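Local coordinates for protein glycoside hydrolase family 5 (Aspergillus oryzae, PDB 6LA0) that hydrolyses rutinose-linked glycosides as a secreted rutinosidase and is predicted to act also as an exo-1,3-beta-glucanase, at residues 262-267 with 351-356; 13-18 with 291-296. All coordinates share one frame; numbering follows the deposited sequence.

Overall arrangement
Following the chain from its N terminus, residues 13-18 form a loop just before strand 19-23, the first strand of the TIM barrel. Residues 262-267 then run off the C-terminal end of strand 257-265, and residues 291-296 lead into its parallel neighbour, strand 294-303. There contact 2 closes a loop of 272 residues back to the N-terminal segment. Contact 1 closes a shorter one, of 83 residues, when 351-356, the loop and first residues of helix 355-360, come back against the end of strand 257-265. The segments alternate, so the two closures cross. Contact 2 sits where the strands begin and contact 1 where one ends, with centres about 23 Å apart on the same run of parallel strands.

Contact 1: residues 262-267 with 351-356; sequences HTYYFE and DYWNFE
Trp-353 reaches across from 351-356 with the benzo side of its indole and meets Tyr-264 and Phe-266 together, an aromatic cluster in which every contact is carbon to carbon. Toward Tyr-264 the indole lies nearly parallel, its six-membered ring turned by 29° but slid so far along that overlap is slight. Centroids are 5.5 Å apart, and the touch falls to Tyr-264 CE1 and Trp-353 CZ3, at 3.5 Å. Phe-266 meets the same indole differently: Phe-266 CD2 comes to the rim of the indole 3.7 Å from Trp-353 CZ2, with the planes at 56°. Its CG lies between the backbone N and the carbonyl carbon (chi1 56°), which folds the ring back toward Tyr-264, whose CD1 lies in plane at the phenyl edge. Trp-353 CH2 is shared, 3.7 Å from Tyr-264 CE1 and 3.8 Å from Phe-266 CE2.

The polar ends are held from strand 294-303, Tyr-264 OH by Glu-298 and Trp-353 NE1 by Gln-302. Family 5 TIM-barrel glycosidases carry the active site at the strands' C-terminal ends, so the cluster probably borders the catalytic face. It joins that end of strand 257-265 to the loop entering helix 355-360, beside Ala-300 of strand 294-303.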
loop_
_atom_site.group_PDB
_atom_site.type_symbol
_atom_site.label_atom_id
_atom_site.label_comp_id
_atom_site.label_asym_id
_atom_site.label_seq_id
_atom_site.Cartn_x
_atom_site.Cartn_y
_atom_site.Cartn_z
ATOM N N HIS A 262 -6.498 -5.766 2.533
ATOM C CA HIS A 262 -6.919 -5.007 1.358
ATOM C C HIS A 262 -8.290 -5.490 0.879
ATOM O O HIS A 262 -8.530 -6.695 0.756
ATOM C CB HIS A 262 -5.880 -5.142 0.229
ATOM C CG HIS A 262 -4.535 -4.600 0.592
ATOM N ND1 HIS A 262 -3.441 -4.680 -0.248
ATOM C CD2 HIS A 262 -4.110 -3.942 1.699
ATOM C CE1 HIS A 262 -2.402 -4.108 0.333
ATOM N NE2 HIS A 262 -2.777 -3.658 1.517
ATOM N N THR A 263 -9.179 -4.549 0.582
ATOM C CA THR A 263 -10.557 -4.883 0.222
ATOM C C THR A 263 -10.971 -4.071 -0.991
ATOM O O THR A 263 -11.055 -2.843 -0.906
ATOM C CB THR A 263 -11.513 -4.610 1.387
ATOM O OG1 THR A 263 -11.036 -5.274 2.568
ATOM C CG2 THR A 263 -12.928 -5.099 1.040
ATOM N N TYR A 264 -11.249 -4.762 -2.103
ATOM C CA TYR A 264 -11.679 -4.140 -3.347
ATOM C C TYR A 264 -12.954 -4.796 -3.873
ATOM O O TYR A 264 -13.311 -5.919 -3.495
ATOM C CB TYR A 264 -10.589 -4.229 -4.410
ATOM C CG TYR A 264 -9.387 -3.345 -4.155
ATOM C CD1 TYR A 264 -9.487 -1.959 -4.278
ATOM C CD2 TYR A 264 -8.145 -3.890 -3.834
ATOM C CE1 TYR A 264 -8.377 -1.133 -4.076
ATOM C CE2 TYR A 264 -7.024 -3.073 -3.622
ATOM C CZ TYR A 264 -7.143 -1.699 -3.740
ATOM O OH TYR A 264 -6.044 -0.879 -3.556
ATOM N N TYR A 265 -13.625 -4.083 -4.795
ATOM C CA TYR A 265 -14.932 -4.492 -5.300
ATOM C C TYR A 265 -15.076 -4.414 -6.819
ATOM O O TYR A 265 -16.168 -4.703 -7.334
ATOM C CB TYR A 265 -16.032 -3.640 -4.645
ATOM C CG TYR A 265 -16.031 -3.743 -3.139
ATOM C CD1 TYR A 265 -16.764 -4.733 -2.500
ATOM C CD2 TYR A 265 -15.295 -2.860 -2.356
ATOM C CE1 TYR A 265 -16.756 -4.857 -1.121
ATOM C CE2 TYR A 265 -15.281 -2.973 -0.963
ATOM C CZ TYR A 265 -16.020 -3.977 -0.355
ATOM O OH TYR A 265 -16.035 -4.118 1.018
ATOM N N PHE A 266 -14.022 -4.038 -7.550
ATOM C CA PHE A 266 -14.172 -3.820 -8.988
ATOM C C PHE A 266 -14.276 -5.118 -9.791
ATOM O O PHE A 266 -14.642 -5.063 -10.972
ATOM C CB PHE A 266 -13.020 -2.952 -9.519
ATOM C CG PHE A 266 -11.650 -3.506 -9.226
ATOM C CD1 PHE A 266 -11.012 -4.338 -10.137
ATOM C CD2 PHE A 266 -11.000 -3.185 -8.042
ATOM C CE1 PHE A 266 -9.734 -4.845 -9.873
ATOM C CE2 PHE A 266 -9.712 -3.696 -7.764
ATOM C CZ PHE A 266 -9.086 -4.528 -8.685
ATOM N N GLU A 267 -13.985 -6.280 -9.203
ATOM C CA GLU A 267 -14.246 -7.546 -9.884
ATOM C C GLU A 267 -15.238 -8.426 -9.122
ATOM O O GLU A 267 -15.317 -9.635 -9.375
ATOM C CB GLU A 267 -12.944 -8.306 -10.149
ATOM C CG GLU A 267 -11.834 -8.054 -9.142
ATOM C CD GLU A 267 -10.480 -8.544 -9.630
ATOM O OE1 GLU A 267 -9.534 -8.635 -8.808
ATOM O OE2 GLU A 267 -10.360 -8.828 -10.843
ATOM N N ASP A 351 -13.088 8.809 -11.847
ATOM C CA ASP A 351 -14.186 9.343 -11.062
ATOM C C ASP A 351 -14.366 8.615 -9.728
ATOM O O ASP A 351 -15.046 9.144 -8.842
ATOM C CB ASP A 351 -15.479 9.292 -11.899
ATOM C CG ASP A 351 -15.348 10.060 -13.240
ATOM O OD1 ASP A 351 -15.125 11.282 -13.179
ATOM O OD2 ASP A 351 -15.443 9.441 -14.333
ATOM N N TYR A 352 -13.730 7.451 -9.536
ATOM C CA TYR A 352 -13.937 6.632 -8.345
ATOM C C TYR A 352 -12.684 6.351 -7.532
ATOM O O TYR A 352 -12.813 5.999 -6.348
ATOM C CB TYR A 352 -14.588 5.292 -8.728
ATOM C CG TYR A 352 -15.892 5.509 -9.441
ATOM C CD1 TYR A 352 -17.082 5.586 -8.731
ATOM C CD2 TYR A 352 -15.935 5.668 -10.824
ATOM C CE1 TYR A 352 -18.283 5.809 -9.378
ATOM C CE2 TYR A 352 -17.145 5.894 -11.491
ATOM C CZ TYR A 352 -18.313 5.960 -10.755
ATOM O OH TYR A 352 -19.512 6.181 -11.390
ATOM N N TRP A 353 -11.489 6.498 -8.106
ATOM C CA TRP A 353 -10.249 6.171 -7.410
ATOM C C TRP A 353 -9.465 7.401 -6.982
ATOM O O TRP A 353 -8.342 7.266 -6.475
ATOM C CB TRP A 353 -9.357 5.305 -8.296
ATOM C CG TRP A 353 -9.883 3.956 -8.625
ATOM C CD1 TRP A 353 -10.856 3.653 -9.515
ATOM C CD2 TRP A 353 -9.411 2.706 -8.096
ATOM N NE1 TRP A 353 -11.042 2.290 -9.572
ATOM C CE2 TRP A 353 -10.166 1.686 -8.705
ATOM C CE3 TRP A 353 -8.426 2.353 -7.166
ATOM C CZ2 TRP A 353 -9.967 0.335 -8.418
ATOM C CZ3 TRP A 353 -8.228 1.007 -6.881
ATOM C CH2 TRP A 353 -8.997 0.018 -7.504
ATOM N N ASN A 354 -10.021 8.587 -7.177
ATOM C CA ASN A 354 -9.314 9.848 -6.987
ATOM C C ASN A 354 -9.823 10.440 -5.681
ATOM O O ASN A 354 -10.914 11.008 -5.631
ATOM C CB ASN A 354 -9.558 10.752 -8.196
ATOM C CG ASN A 354 -8.828 12.078 -8.116
ATOM O OD1 ASN A 354 -7.764 12.181 -7.504
ATOM N ND2 ASN A 354 -9.402 13.107 -8.743
ATOM N N PHE A 355 -9.051 10.275 -4.602
ATOM C CA PHE A 355 -9.498 10.786 -3.309
ATOM C C PHE A 355 -9.561 12.310 -3.293
ATOM O O PHE A 355 -10.345 12.884 -2.531
ATOM C CB PHE A 355 -8.589 10.264 -2.185
ATOM C CG PHE A 355 -9.199 10.370 -0.821
ATOM C CD1 PHE A 355 -10.133 9.446 -0.393
ATOM C CD2 PHE A 355 -8.866 11.418 0.023
ATOM C CE1 PHE A 355 -10.708 9.549 0.868
ATOM C CE2 PHE A 355 -9.432 11.529 1.280
ATOM C CZ PHE A 355 -10.352 10.591 1.706
ATOM N N GLU A 356 -8.756 12.983 -4.127
ATOM C CA GLU A 356 -8.752 14.446 -4.132
ATOM C C GLU A 356 -10.114 15.016 -4.523
ATOM O O GLU A 356 -10.510 16.087 -4.045
ATOM C CB GLU A 356 -7.675 14.969 -5.088
ATOM C CG GLU A 356 -7.646 16.488 -5.202
ATOM C CD GLU A 356 -6.492 16.993 -6.051
ATOM O OE1 GLU A 356 -6.188 16.380 -7.105
ATOM O OE2 GLU A 356 -5.893 18.013 -5.656
#

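Contact 2: residues 13-18 with 291-296; sequences NWTTFK and KFPVFT. With NAG (2-acetamido-2-deoxy-beta-D-glucopyranose), chain C.
With CG anti to the backbone N (chi1 -174°), Phe-295 extends its ring from the strand toward the indole of Trp-14, whose own CB points at residues 291-296. The indole puts its benzo side over one face of the phenyl: Trp-14 CH2 stands 4.0 Å above the plane of the Phe-295 ring, offset toward the rim, and Trp-14 CZ3 approaches Phe-295 CD1 to 3.6 Å. The planes are inclined at 58°. Phe-17, from the same loop as Trp-14, lays its CD2 over a face of the indole.

Pro-293 packs against the backbone of the turn. Its CB lies 3.4 Å from Trp-14 O, and its CG packs against Trp-14 CB at 3.8 Å, with the methyl CG2 of Thr-15 more loosely placed at the exposed margin.

In the barrel these residues lie where strand 294-303 begins. Phe-295 also touches Met-236 of strand 235-237 and Cys-331 of strand 329-332, while Trp-14 reaches Met-236 and bonds through NE1 to Thr-185 OG1, an arrangement consistent with the indole plugging the N-terminal end of the barrel.

The loop is shaped by an Asx turn at Asn-13. Thr-15 N donates to Asn-13 OD1 over 3.0 Å, in the carbonyl plane, and Thr-15 OG1 gives the same oxygen a second bond of 2.8 Å from above that plane. Asn-13 O accepts from both Thr-16 N and Phe-17 N, tightening the turn. Asn-13, Trp-14 and Thr-15 spell an Asn-X-Thr glycosylation sequon, and Asn-13 ND2 is joined to NAG C1 at 1.4 Å. The two bonds to OD1 should limit rotation of the amide that carries the sugar, whose ring oxygen O5 lies 3.5 Å from Thr-15 OG1.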
loop_
_atom_site.group_PDB
_atom_site.type_symbol
_atom_site.label_atom_id
_atom_site.label_comp_id
_atom_site.label_asym_id
_atom_site.label_seq_id
_atom_site.Cartn_x
_atom_site.Cartn_y
_atom_site.Cartn_z
ATOM N N ASN A 13 0.635 2.276 19.484
ATOM C CA ASN A 13 0.210 0.928 19.838
ATOM C C ASN A 13 -1.039 0.615 19.030
ATOM O O ASN A 13 -2.100 1.193 19.275
ATOM C CB ASN A 13 -0.064 0.818 21.331
ATOM C CG ASN A 13 -0.348 -0.595 21.763
ATOM O OD1 ASN A 13 -1.160 -1.302 21.163
ATOM N ND2 ASN A 13 0.325 -1.020 22.813
ATOM N N TRP A 14 -0.912 -0.299 18.071
ATOM C CA TRP A 14 -1.976 -0.472 17.099
ATOM C C TRP A 14 -3.193 -1.182 17.675
ATOM O O TRP A 14 -4.222 -1.242 16.998
ATOM C CB TRP A 14 -1.443 -1.232 15.879
ATOM C CG TRP A 14 -0.769 -0.337 14.840
ATOM C CD1 TRP A 14 0.584 -0.241 14.589
ATOM C CD2 TRP A 14 -1.408 0.558 13.907
ATOM N NE1 TRP A 14 0.817 0.667 13.572
ATOM C CE2 TRP A 14 -0.384 1.168 13.136
ATOM C CE3 TRP A 14 -2.739 0.913 13.655
ATOM C CZ2 TRP A 14 -0.660 2.105 12.129
ATOM C CZ3 TRP A 14 -3.007 1.842 12.658
ATOM C CH2 TRP A 14 -1.976 2.420 11.907
ATOM N N THR A 15 -3.112 -1.733 18.890
ATOM C CA THR A 15 -4.334 -2.273 19.493
ATOM C C THR A 15 -5.272 -1.177 19.987
ATOM O O THR A 15 -6.447 -1.464 20.252
ATOM C CB THR A 15 -4.014 -3.224 20.661
ATOM O OG1 THR A 15 -3.647 -2.462 21.813
ATOM C CG2 THR A 15 -2.890 -4.190 20.298
ATOM N N THR A 16 -4.779 0.055 20.145
ATOM C CA THR A 16 -5.569 1.205 20.584
ATOM C C THR A 16 -5.565 2.364 19.592
ATOM O O THR A 16 -6.553 3.098 19.509
ATOM C CB THR A 16 -5.057 1.714 21.949
ATOM O OG1 THR A 16 -3.671 2.074 21.852
ATOM C CG2 THR A 16 -5.203 0.631 23.019
ATOM N N PHE A 17 -4.488 2.541 18.835
ATOM C CA PHE A 17 -4.396 3.613 17.853
ATOM C C PHE A 17 -5.343 3.366 16.677
ATOM O O PHE A 17 -5.480 2.241 16.198
ATOM C CB PHE A 17 -2.946 3.701 17.367
ATOM C CG PHE A 17 -2.677 4.797 16.375
ATOM C CD1 PHE A 17 -2.536 6.116 16.786
ATOM C CD2 PHE A 17 -2.511 4.501 15.032
ATOM C CE1 PHE A 17 -2.250 7.135 15.864
ATOM C CE2 PHE A 17 -2.225 5.518 14.103
ATOM C CZ PHE A 17 -2.102 6.833 14.529
ATOM N N LYS A 18 -5.999 4.432 16.212
ATOM C CA LYS A 18 -6.811 4.394 15.002
ATOM C C LYS A 18 -6.482 5.602 14.128
ATOM O O LYS A 18 -6.188 6.682 14.642
ATOM C CB LYS A 18 -8.314 4.394 15.332
ATOM C CG LYS A 18 -8.776 3.235 16.228
ATOM C CD LYS A 18 -10.292 3.338 16.483
ATOM C CE LYS A 18 -11.009 2.006 16.291
ATOM N NZ LYS A 18 -12.476 2.094 16.582
ATOM N N LYS A 291 -6.115 -11.383 18.761
ATOM C CA LYS A 291 -4.741 -11.605 19.209
ATOM C C LYS A 291 -3.806 -10.543 18.634
ATOM O O LYS A 291 -2.856 -10.125 19.305
ATOM C CB LYS A 291 -4.265 -13.012 18.824
ATOM C CG LYS A 291 -2.875 -13.372 19.392
ATOM C CD LYS A 291 -2.325 -14.665 18.800
ATOM C CE LYS A 291 -0.954 -14.987 19.400
ATOM N NZ LYS A 291 -0.392 -16.273 18.889
ATOM N N PHE A 292 -4.077 -10.081 17.412
ATOM C CA PHE A 292 -3.385 -8.963 16.781
ATOM C C PHE A 292 -4.403 -8.039 16.129
ATOM O O PHE A 292 -5.452 -8.498 15.678
ATOM C CB PHE A 292 -2.389 -9.443 15.715
ATOM C CG PHE A 292 -1.302 -10.333 16.247
ATOM C CD1 PHE A 292 -0.228 -9.798 16.945
ATOM C CD2 PHE A 292 -1.336 -11.699 16.012
ATOM C CE1 PHE A 292 0.790 -10.618 17.425
ATOM C CE2 PHE A 292 -0.326 -12.536 16.495
ATOM C CZ PHE A 292 0.736 -11.996 17.202
ATOM N N PRO A 293 -4.109 -6.742 16.044
ATOM C CA PRO A 293 -5.055 -5.796 15.439
ATOM C C PRO A 293 -4.970 -5.777 13.913
ATOM O O PRO A 293 -4.014 -6.266 13.298
ATOM C CB PRO A 293 -4.623 -4.448 16.033
ATOM C CG PRO A 293 -3.126 -4.602 16.214
ATOM C CD PRO A 293 -2.889 -6.071 16.542
ATOM N N VAL A 294 -5.998 -5.169 13.303
ATOM C CA VAL A 294 -6.183 -5.148 11.852
ATOM C C VAL A 294 -6.320 -3.709 11.364
ATOM O O VAL A 294 -7.035 -2.904 11.971
ATOM C CB VAL A 294 -7.430 -5.958 11.434
ATOM C CG1 VAL A 294 -7.666 -5.827 9.939
ATOM C CG2 VAL A 294 -7.288 -7.420 11.832
ATOM N N PHE A 295 -5.647 -3.397 10.249
ATOM C CA PHE A 295 -5.734 -2.120 9.559
ATOM C C PHE A 295 -6.066 -2.385 8.095
ATOM O O PHE A 295 -5.569 -3.349 7.504
ATOM C CB PHE A 295 -4.413 -1.325 9.675
ATOM C CG PHE A 295 -4.474 0.085 9.112
ATOM C CD1 PHE A 295 -5.113 1.103 9.807
ATOM C CD2 PHE A 295 -3.858 0.391 7.907
ATOM C CE1 PHE A 295 -5.149 2.405 9.294
ATOM C CE2 PHE A 295 -3.888 1.686 7.388
ATOM C CZ PHE A 295 -4.531 2.691 8.085
ATOM N N THR A 296 -6.942 -1.559 7.521
ATOM C CA THR A 296 -7.356 -1.742 6.135
ATOM C C THR A 296 -6.523 -0.772 5.296
ATOM O O THR A 296 -6.948 0.344 4.996
ATOM C CB THR A 296 -8.859 -1.511 5.969
ATOM O OG1 THR A 296 -9.591 -2.312 6.918
ATOM C CG2 THR A 296 -9.307 -1.867 4.556
HETATM C C1 NAG C . 0.125 -2.350 23.294
HETATM C C2 NAG C . 1.382 -2.826 24.008
HETATM C C3 NAG C . 1.200 -4.262 24.484
HETATM C C4 NAG C . -0.059 -4.379 25.334
HETATM C C5 NAG C . -1.256 -3.827 24.562
HETATM C C6 NAG C . -2.536 -3.821 25.363
HETATM C C7 NAG C . 3.767 -2.395 23.592
HETATM C C8 NAG C . 4.855 -2.324 22.558
HETATM N N2 NAG C . 2.547 -2.712 23.142
HETATM O O3 NAG C . 2.342 -4.687 25.220
HETATM O O4 NAG C . -0.296 -5.744 25.655
HETATM O O5 NAG C . -1.000 -2.468 24.170
HETATM O O6 NAG C . -2.374 -3.122 26.589
HETATM O O7 NAG C . 3.986 -2.176 24.782
#